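Carbamate kinase (Aeropyrum pernix, PDB 2E9Y) probably acts as a carbamate kinase, an enzyme of the amino acid kinase family that transfers a phosphoryl group between ATP and carbamate. Local coordinates at residues V8-G13 with L232-D237; V165-P170 with E211-K216. All coordinates share one frame; numbering follows the deposited sequence.

Contact 1. Residues V8-G13 with L232-D237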
loop_
_atom_site.group_PDB
_atom_site.type_symbol
_atom_site.label_atom_id
_atom_site.label_comp_id
_atom_site.label_asym_id
_atom_site.label_seq_id
_atom_site.Cartn_x
_atom_site.Cartn_y
_atom_site.Cartn_z
ATOM N N VAL A 8 -9.150 19.258 -2.357
ATOM C CA VAL A 8 -9.216 17.809 -2.206
ATOM C C VAL A 8 -10.051 17.396 -3.414
ATOM O O VAL A 8 -11.177 17.865 -3.584
ATOM C CB VAL A 8 -9.920 17.391 -0.890
ATOM C CG1 VAL A 8 -10.248 15.903 -0.923
ATOM C CG2 VAL A 8 -9.008 17.684 0.293
ATOM N N ILE A 9 -9.480 16.554 -4.268
ATOM C CA ILE A 9 -10.160 16.108 -5.480
ATOM C C ILE A 9 -10.491 14.627 -5.374
ATOM O O ILE A 9 -9.596 13.787 -5.348
ATOM C CB ILE A 9 -9.270 16.342 -6.719
ATOM C CG1 ILE A 9 -8.915 17.830 -6.814
ATOM C CG2 ILE A 9 -9.986 15.880 -7.983
ATOM C CD1 ILE A 9 -7.853 18.162 -7.838
ATOM N N ALA A 10 -11.782 14.326 -5.312
ATOM C CA ALA A 10 -12.254 12.954 -5.197
ATOM C C ALA A 10 -12.560 12.342 -6.565
ATOM O O ALA A 10 -13.546 12.697 -7.210
ATOM C CB ALA A 10 -13.496 12.910 -4.310
ATOM N N LEU A 11 -11.703 11.421 -6.993
ATOM C CA LEU A 11 -11.870 10.744 -8.274
ATOM C C LEU A 11 -12.868 9.597 -8.164
ATOM O O LEU A 11 -13.079 9.044 -7.081
ATOM C CB LEU A 11 -10.525 10.191 -8.760
ATOM C CG LEU A 11 -9.404 11.206 -8.985
ATOM C CD1 LEU A 11 -8.126 10.497 -9.439
ATOM C CD2 LEU A 11 -9.855 12.213 -10.038
ATOM N N GLY A 12 -13.474 9.248 -9.292
ATOM C CA GLY A 12 -14.440 8.164 -9.325
ATOM C C GLY A 12 -13.923 6.961 -10.095
ATOM O O GLY A 12 -12.753 6.912 -10.475
ATOM N N GLY A 13 -14.795 5.989 -10.335
ATOM C CA GLY A 13 -14.388 4.793 -11.051
ATOM C C GLY A 13 -13.830 5.028 -12.446
ATOM O O GLY A 13 -12.914 4.321 -12.875
ATOM N N LEU A 232 -13.498 21.610 -2.138
ATOM C CA LEU A 232 -13.749 20.176 -2.219
ATOM C C LEU A 232 -14.280 19.976 -3.629
ATOM O O LEU A 232 -15.241 20.633 -4.043
ATOM C CB LEU A 232 -14.806 19.714 -1.203
ATOM C CG LEU A 232 -15.338 18.285 -1.421
ATOM C CD1 LEU A 232 -14.202 17.271 -1.266
ATOM C CD2 LEU A 232 -16.452 17.982 -0.436
ATOM N N VAL A 233 -13.640 19.083 -4.371
ATOM C CA VAL A 233 -14.043 18.801 -5.739
ATOM C C VAL A 233 -14.380 17.323 -5.882
ATOM O O VAL A 233 -13.601 16.463 -5.473
ATOM C CB VAL A 233 -12.902 19.122 -6.730
ATOM C CG1 VAL A 233 -13.342 18.816 -8.159
ATOM C CG2 VAL A 233 -12.486 20.580 -6.593
ATOM N N ILE A 234 -15.545 17.029 -6.446
ATOM C CA ILE A 234 -15.935 15.644 -6.676
ATOM C C ILE A 234 -16.055 15.457 -8.183
ATOM O O ILE A 234 -16.920 16.054 -8.822
ATOM C CB ILE A 234 -17.280 15.301 -6.016
ATOM C CG1 ILE A 234 -17.171 15.473 -4.497
ATOM C CG2 ILE A 234 -17.651 13.860 -6.334
ATOM C CD1 ILE A 234 -18.455 15.198 -3.757
ATOM N N LEU A 235 -15.176 14.638 -8.749
ATOM C CA LEU A 235 -15.188 14.398 -10.187
ATOM C C LEU A 235 -15.830 13.057 -10.504
ATOM O O LEU A 235 -15.339 12.007 -10.087
ATOM C CB LEU A 235 -13.764 14.444 -10.743
ATOM C CG LEU A 235 -13.030 15.782 -10.603
ATOM C CD1 LEU A 235 -11.635 15.661 -11.192
ATOM C CD2 LEU A 235 -13.810 16.886 -11.320
ATOM N N THR A 236 -16.933 13.101 -11.245
ATOM C CA THR A 236 -17.657 11.891 -11.600
ATOM C C THR A 236 -17.779 11.751 -13.119
ATOM O O THR A 236 -16.994 12.341 -13.866
ATOM C CB THR A 236 -19.051 11.899 -10.936
ATOM O OG1 THR A 236 -19.740 10.678 -11.231
ATOM C CG2 THR A 236 -19.863 13.088 -11.421
ATOM N N ASP A 237 -18.759 10.976 -13.578
ATOM C CA ASP A 237 -18.936 10.765 -15.008
ATOM C C ASP A 237 -20.121 11.527 -15.603
ATOM O O ASP A 237 -20.592 11.203 -16.695
ATOM C CB ASP A 237 -19.060 9.265 -15.296
ATOM C CG ASP A 237 -20.334 8.665 -14.743
ATOM O OD1 ASP A 237 -20.865 9.192 -13.740
ATOM O OD2 ASP A 237 -20.798 7.654 -15.308
HETATM O O HOH W 1 -13.337 10.705 -11.605
#
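L235 sends its side chain along the face of the paired strands that also carries I9 and V233. Its CB stands 3.9 Å from A10 O; CG then approaches I9 CG2, and the tip CD1 touches that methyl at 3.6 Å. The same CD1 reaches L11 CD2 at 4.0 Å, where the two leucines lie side by side. CG sits beside its own backbone N (chi1 -62°), and the extended end of the chain brings one methyl to both neighbours. The backbones of 8-10 and 232-236 run parallel, their axes at 20°. Three backbone bonds alternate between them: V233 N to V8 O, A10 N to V233 O at 2.8 Å, and L235 N to A10 O. Beyond A10 the chains diverge, and a water takes over, accepting from G12 N at 2.7 Å and donating to L235 O at 2.8 Å. V8, A10, L232 and I234 occupy the other face, with A10 against S220 of helix 216-226 and I234 against A281 of helix 275-289. Strand 48-52 flanks 8-10, strand 293-297 flanks 232-236, and helix 301-305 covers the V233 and L235 face, consistent with the alpha/beta/alpha sandwich of amino acid kinases.

Contact 2. Residues V165-P170 with E211-K216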
loop_
_atom_site.group_PDB
_atom_site.type_symbol
_atom_site.label_atom_id
_atom_site.label_comp_id
_atom_site.label_asym_id
_atom_site.label_seq_id
_atom_site.Cartn_x
_atom_site.Cartn_y
_atom_site.Cartn_z
ATOM N N VAL A 165 -21.303 -5.865 4.180
ATOM C CA VAL A 165 -20.552 -5.332 5.305
ATOM C C VAL A 165 -21.006 -3.910 5.588
ATOM O O VAL A 165 -21.608 -3.256 4.734
ATOM C CB VAL A 165 -19.028 -5.320 5.022
ATOM C CG1 VAL A 165 -18.524 -6.737 4.800
ATOM C CG2 VAL A 165 -18.730 -4.446 3.824
ATOM N N PRO A 166 -20.736 -3.419 6.807
ATOM C CA PRO A 166 -21.116 -2.065 7.215
ATOM C C PRO A 166 -20.428 -0.957 6.420
ATOM O O PRO A 166 -19.284 -1.101 5.991
ATOM C CB PRO A 166 -20.695 -2.012 8.684
ATOM C CG PRO A 166 -20.764 -3.434 9.128
ATOM C CD PRO A 166 -20.180 -4.171 7.947
ATOM N N SER A 167 -21.137 0.149 6.241
ATOM C CA SER A 167 -20.586 1.318 5.561
ATOM C C SER A 167 -20.889 2.490 6.486
ATOM O O SER A 167 -21.740 3.326 6.191
ATOM C CB SER A 167 -21.247 1.538 4.200
ATOM O OG SER A 167 -20.696 2.691 3.572
ATOM N N PRO A 168 -20.198 2.549 7.633
ATOM C CA PRO A 168 -20.363 3.600 8.643
ATOM C C PRO A 168 -19.882 4.958 8.162
ATOM O O PRO A 168 -19.056 5.050 7.254
ATOM C CB PRO A 168 -19.541 3.082 9.816
ATOM C CG PRO A 168 -18.440 2.339 9.145
ATOM C CD PRO A 168 -19.155 1.589 8.043
ATOM N N ARG A 169 -20.405 6.014 8.772
ATOM C CA ARG A 169 -20.003 7.360 8.395
ATOM C C ARG A 169 -18.638 7.704 8.984
ATOM O O ARG A 169 -18.311 7.308 10.101
ATOM C CB ARG A 169 -21.053 8.378 8.848
ATOM C CG ARG A 169 -22.295 8.387 7.965
ATOM C CD ARG A 169 -23.080 9.686 8.114
ATOM N NE ARG A 169 -23.973 9.921 6.980
ATOM C CZ ARG A 169 -25.069 9.213 6.723
ATOM N NH1 ARG A 169 -25.424 8.215 7.523
ATOM N NH2 ARG A 169 -25.810 9.501 5.661
ATOM N N PRO A 170 -17.811 8.437 8.222
ATOM C CA PRO A 170 -16.480 8.817 8.697
ATOM C C PRO A 170 -16.560 9.837 9.828
ATOM O O PRO A 170 -17.347 10.780 9.763
ATOM C CB PRO A 170 -15.816 9.379 7.441
ATOM C CG PRO A 170 -16.958 9.994 6.713
ATOM C CD PRO A 170 -18.061 8.963 6.868
ATOM N N GLU A 211 -13.868 -4.754 9.660
ATOM C CA GLU A 211 -14.278 -5.096 8.306
ATOM C C GLU A 211 -15.503 -4.285 7.942
ATOM O O GLU A 211 -16.622 -4.590 8.354
ATOM C CB GLU A 211 -14.566 -6.592 8.176
ATOM C CG GLU A 211 -13.309 -7.441 8.047
ATOM C CD GLU A 211 -13.609 -8.843 7.570
ATOM O OE1 GLU A 211 -14.236 -9.607 8.334
ATOM O OE2 GLU A 211 -13.227 -9.178 6.427
ATOM N N ALA A 212 -15.269 -3.225 7.183
ATOM C CA ALA A 212 -16.329 -2.334 6.746
ATOM C C ALA A 212 -15.750 -1.465 5.648
ATOM O O ALA A 212 -14.539 -1.478 5.411
ATOM C CB ALA A 212 -16.790 -1.459 7.913
ATOM N N VAL A 213 -16.612 -0.730 4.962
ATOM C CA VAL A 213 -16.151 0.178 3.926
ATOM C C VAL A 213 -16.656 1.566 4.296
ATOM O O VAL A 213 -17.634 1.705 5.032
ATOM C CB VAL A 213 -16.673 -0.216 2.528
ATOM C CG1 VAL A 213 -16.102 -1.568 2.132
ATOM C CG2 VAL A 213 -18.192 -0.253 2.519
ATOM N N VAL A 214 -15.967 2.591 3.814
ATOM C CA VAL A 214 -16.368 3.965 4.090
ATOM C C VAL A 214 -16.554 4.660 2.750
ATOM O O VAL A 214 -15.722 4.511 1.857
ATOM C CB VAL A 214 -15.287 4.691 4.922
ATOM C CG1 VAL A 214 -15.650 6.157 5.107
ATOM C CG2 VAL A 214 -15.135 3.998 6.267
ATOM N N ASP A 215 -17.654 5.397 2.603
ATOM C CA ASP A 215 -17.932 6.109 1.360
ATOM C C ASP A 215 -16.776 7.069 1.071
ATOM O O ASP A 215 -16.430 7.912 1.906
ATOM C CB ASP A 215 -19.238 6.896 1.483
ATOM C CG ASP A 215 -19.642 7.551 0.186
ATOM O OD1 ASP A 215 -19.123 8.647 -0.113
ATOM O OD2 ASP A 215 -20.474 6.966 -0.540
ATOM N N LYS A 216 -16.188 6.956 -0.115
ATOM C CA LYS A 216 -15.050 7.800 -0.464
ATOM C C LYS A 216 -15.381 9.284 -0.559
ATOM O O LYS A 216 -14.519 10.131 -0.330
ATOM C CB LYS A 216 -14.421 7.325 -1.778
ATOM C CG LYS A 216 -15.315 7.432 -3.004
ATOM C CD LYS A 216 -15.122 8.759 -3.711
ATOM C CE LYS A 216 -15.775 8.747 -5.086
ATOM N NZ LYS A 216 -15.526 10.017 -5.813
HETATM O O HOH W 2 -19.463 5.733 4.741
#
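The methyl of A212 is pressed close to P166 O, its CB only 3.2 Å from that oxygen. P166 CB and P168 CD form the other walls of the hollow it fills, the latter 3.9 Å from A212 CB. Next along the chain, V213 N donates a nearly straight bond of 2.9 Å to P166 O, the one direct hydrogen bond between these irregular segments. S167 CA lies 3.0 Å from V213 O, a close C-H...O contact, and P168 CD rests against the same oxygen. The branches of V213 part: CG2 lies by S167 CB, whereas CG1, beside the backbone N (chi1 -64°), meets V165 CG2 at 4.2 Å. A second bump comes from V214, whose CG1 is anti to the backbone N (chi1 175°) and crosses the P170 ring, 4.0 Å from its CB. Where the backbones separate, a water donates to P168 O and accepts from D215 N at 2.8 Å, joining the two chains. D215 is the N-cap of helix 216-226, its OD1 accepting from L218 N. That helix also packs on P170 through L218 and L222, while strand 112-119 meets P168 and V214 through V119, and strand 131-133 borders V165 and V213.

Overall arrangement
Contacts 1 and 2 illustrate how sheet pairing and loop packing can be coupled through one helix. Their centres lie about 18 Å apart, yet they touch through K216, at the start of helix 216-226. Its side chain bends near the backbone and then runs straight to its NZ. In one of its two conformers K216 NZ comes 2.9 Å from L11 O, a probable hydrogen bond. Along the chain, contact 2 is nested inside the loop closed by contact 1, and helix 216-226 packs against the sheet face that carries V8, A10 and L232. The glycine-containing turn after strand 6-10 resembles the nucleotide-phosphate loop of amino acid kinases, so the K216 amine, in that conformer, may lie near the active site.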